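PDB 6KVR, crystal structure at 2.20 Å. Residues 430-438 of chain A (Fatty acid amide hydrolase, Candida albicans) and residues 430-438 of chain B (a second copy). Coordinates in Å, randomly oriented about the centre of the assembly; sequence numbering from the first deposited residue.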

# COMPACT_ATOMS: atom_id res chain seq x y z
N LYS A 430 7.36 25.76 -3.11
CA LYS A 430 8.61 25.18 -2.64
C LYS A 430 8.65 23.70 -3.01
O LYS A 430 7.73 22.94 -2.70
N HIS A 431 9.70 23.30 -3.72
CA HIS A 431 9.84 21.94 -4.22
C HIS A 431 10.68 21.15 -3.22
O HIS A 431 11.89 21.37 -3.11
N TYR A 432 10.04 20.25 -2.49
CA TYR A 432 10.71 19.46 -1.46
C TYR A 432 11.74 18.51 -2.07
O TYR A 432 11.60 18.04 -3.21
N ASP A 433 12.78 18.22 -1.30
CA ASP A 433 13.65 17.11 -1.65
C ASP A 433 13.11 15.80 -1.04
O ASP A 433 12.19 15.80 -0.22
N VAL A 434 13.69 14.67 -1.46
CA VAL A 434 13.16 13.35 -1.10
C VAL A 434 13.20 13.13 0.42
O VAL A 434 12.23 12.63 1.02
N ALA A 435 14.32 13.47 1.06
CA ALA A 435 14.44 13.32 2.51
C ALA A 435 13.32 14.04 3.25
O ALA A 435 12.82 13.52 4.25
N SER A 436 12.95 15.25 2.81
CA SER A 436 11.89 15.97 3.51
C SER A 436 10.50 15.38 3.22
O SER A 436 9.61 15.48 4.07
N ASN A 437 10.30 14.80 2.03
CA ASN A 437 9.05 14.09 1.76
C ASN A 437 8.93 12.85 2.64
O ASN A 437 7.86 12.55 3.17
N ARG A 438 10.05 12.12 2.84
CA ARG A 438 10.03 10.93 3.69
C ARG A 438 9.68 11.26 5.14
O ARG A 438 8.98 10.48 5.80
N LYS B 430 23.38 12.51 -5.37
CA LYS B 430 22.41 13.41 -5.96
C LYS B 430 21.10 13.30 -5.18
O LYS B 430 20.48 12.23 -5.15
N HIS B 431 20.68 14.38 -4.54
CA HIS B 431 19.45 14.38 -3.75
C HIS B 431 18.29 14.76 -4.66
O HIS B 431 18.16 15.91 -5.06
N TYR B 432 17.44 13.79 -4.98
CA TYR B 432 16.32 14.04 -5.87
C TYR B 432 15.30 15.01 -5.26
O TYR B 432 15.12 15.07 -4.04
N ASP B 433 14.60 15.73 -6.13
CA ASP B 433 13.42 16.46 -5.72
C ASP B 433 12.20 15.54 -5.81
O ASP B 433 12.26 14.46 -6.39
N VAL B 434 11.08 15.99 -5.24
CA VAL B 434 9.89 15.12 -5.14
C VAL B 434 9.38 14.71 -6.51
O VAL B 434 9.01 13.54 -6.72
N ALA B 435 9.37 15.64 -7.48
CA ALA B 435 8.87 15.35 -8.82
C ALA B 435 9.62 14.20 -9.48
O ALA B 435 9.01 13.38 -10.17
N SER B 436 10.95 14.14 -9.31
CA SER B 436 11.75 13.04 -9.85
C SER B 436 11.42 11.71 -9.18
O SER B 436 11.40 10.67 -9.84
N ASN B 437 11.23 11.72 -7.85
CA ASN B 437 10.90 10.49 -7.14
C ASN B 437 9.54 9.97 -7.59
O ASN B 437 9.35 8.77 -7.77
N ARG B 438 8.58 10.89 -7.83
CA ARG B 438 7.27 10.50 -8.34
C ARG B 438 7.35 9.88 -9.73
O ARG B 438 6.57 8.97 -10.04

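Two copies of one segment meet around Asp A433 and Asp B433, whose CA atoms lie 4.1 Å apart in a single beta bridge, so nearly every contact occurs twice. The first rule is that free amides at a helix start can be shared between chains. Val B434 N donates to Tyr A432 O (2.9 Å) and Val A434 N to Tyr B432 O (3.0 Å). The next amide along is taken by a histidine: Ala B435 N donates to His A431 NE2 (3.1 Å) and Ala A435 N to His B431 NE2 (3.0 Å), both nearly straight. Accepting at NE2 requires that nitrogen to be unprotonated. Each histidine leaves its backbone sideways, and a t chi1 (-163° in both copies) brings the ring end across.

The helix is also capped from within. Asp A433, chi1 p, places OD1 3.0 Å from Ser A436 N and 2.6 Å from Ser A436 OG, and both donate to it; Asp B433 does the same for Ser B436. The capping side chain serves twice, since Asp B433 CB sits over a face of the His A431 ring, 3.7 Å from its centroid, and Asp A433 CB matches it over His B431.

Apolar packing is compact. Val A434 and Val B434, both t, are buried; Val B434 CG2 reaches Tyr A432 CB at 3.6 Å, and Val A434 CG2 reaches Tyr B432 CB at 3.7 Å. The tyrosines, chi1 m, contribute their CB here while their ends lead away.

Asn A437 and Asn B437, both t, point toward the partner, yet their amides are turned differently. Water 1 accepts from Asn A437 ND2 (2.8 Å) and Arg B438 NE (3.0 Å); water 2 accepts from Arg A438 NE (3.0 Å) but donates to Asn B437 OD1 (2.7 Å). Similar bridges thus tolerate either amide end.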

# COMPACT_ATOMS: atom_id res chain seq x y z
CB LYS A 430 8.76 25.35 -1.13
CG LYS A 430 9.76 24.36 -0.54
CD LYS A 430 10.01 24.62 0.94
CE LYS A 430 10.75 23.44 1.56
NZ LYS A 430 10.69 23.42 3.04
CB HIS A 431 10.46 21.95 -5.62
CG HIS A 431 10.27 20.68 -6.40
ND1 HIS A 431 10.52 20.60 -7.75
CD2 HIS A 431 9.89 19.45 -6.01
CE1 HIS A 431 10.29 19.37 -8.17
NE2 HIS A 431 9.91 18.64 -7.13
CB TYR A 432 9.68 18.63 -0.70
CG TYR A 432 8.96 19.34 0.43
CD1 TYR A 432 8.33 20.56 0.23
CD2 TYR A 432 8.88 18.76 1.69
CE1 TYR A 432 7.67 21.20 1.26
CE2 TYR A 432 8.21 19.38 2.73
CZ TYR A 432 7.61 20.60 2.51
OH TYR A 432 6.96 21.22 3.55
CB ASP A 433 15.10 17.41 -1.20
CG ASP A 433 15.22 17.70 0.30
OD1 ASP A 433 14.34 17.31 1.07
OD2 ASP A 433 16.23 18.31 0.72
CB VAL A 434 13.94 12.24 -1.85
CG1 VAL A 434 13.83 10.89 -1.12
CG2 VAL A 434 13.45 12.14 -3.29
CB ALA A 435 15.79 13.82 3.00
CB SER A 436 11.92 17.45 3.14
OG SER A 436 13.21 18.00 3.34
CB ASN A 437 8.96 13.72 0.28
CG ASN A 437 7.54 13.30 -0.16
OD1 ASN A 437 6.64 13.09 0.65
ND2 ASN A 437 7.35 13.17 -1.46
CB ARG A 438 11.38 10.22 3.61
CG ARG A 438 11.62 9.56 2.28
CD ARG A 438 12.86 8.67 2.34
NE ARG A 438 13.27 8.24 1.01
CZ ARG A 438 14.42 7.66 0.75
NH1 ARG A 438 15.29 7.39 1.71
NH2 ARG A 438 14.73 7.36 -0.51
CB LYS B 430 22.20 13.07 -7.43
CG LYS B 430 21.57 14.16 -8.26
CD LYS B 430 21.33 13.63 -9.67
CE LYS B 430 22.19 14.34 -10.72
NZ LYS B 430 21.72 14.06 -12.13
CB HIS B 431 19.57 15.34 -2.57
CG HIS B 431 18.55 15.11 -1.49
ND1 HIS B 431 18.67 15.62 -0.22
CD2 HIS B 431 17.38 14.41 -1.49
CE1 HIS B 431 17.64 15.26 0.52
NE2 HIS B 431 16.84 14.52 -0.23
CB TYR B 432 15.59 12.74 -6.22
CG TYR B 432 16.29 11.87 -7.24
CD1 TYR B 432 17.66 12.00 -7.49
CD2 TYR B 432 15.59 10.90 -7.94
CE1 TYR B 432 18.30 11.20 -8.42
CE2 TYR B 432 16.21 10.09 -8.87
CZ TYR B 432 17.56 10.25 -9.11
OH TYR B 432 18.17 9.45 -10.04
CB ASP B 433 13.24 17.75 -6.55
CG ASP B 433 13.19 17.50 -8.05
OD1 ASP B 433 12.93 16.36 -8.50
OD2 ASP B 433 13.37 18.47 -8.82
CB VAL B 434 8.80 15.82 -4.31
CG1 VAL B 434 7.40 15.21 -4.56
CG2 VAL B 434 9.15 15.73 -2.83
CB ALA B 435 8.96 16.60 -9.70
CB SER B 436 13.26 13.31 -9.69
OG SER B 436 13.64 14.57 -10.21
CB ASN B 437 10.94 10.75 -5.64
CG ASN B 437 10.91 9.46 -4.77
OD1 ASN B 437 11.18 9.54 -3.57
ND2 ASN B 437 10.57 8.31 -5.35
CB ARG B 438 6.33 11.71 -8.38
CG ARG B 438 5.83 12.12 -7.01
CD ARG B 438 4.70 13.13 -7.09
NE ARG B 438 4.45 13.78 -5.81
CZ ARG B 438 3.69 14.86 -5.66
NH1 ARG B 438 3.02 15.38 -6.68
NH2 ARG B 438 3.60 15.44 -4.46
O HOH W 1 4.98 13.28 -2.91
O HOH W 2 11.85 7.82 -1.59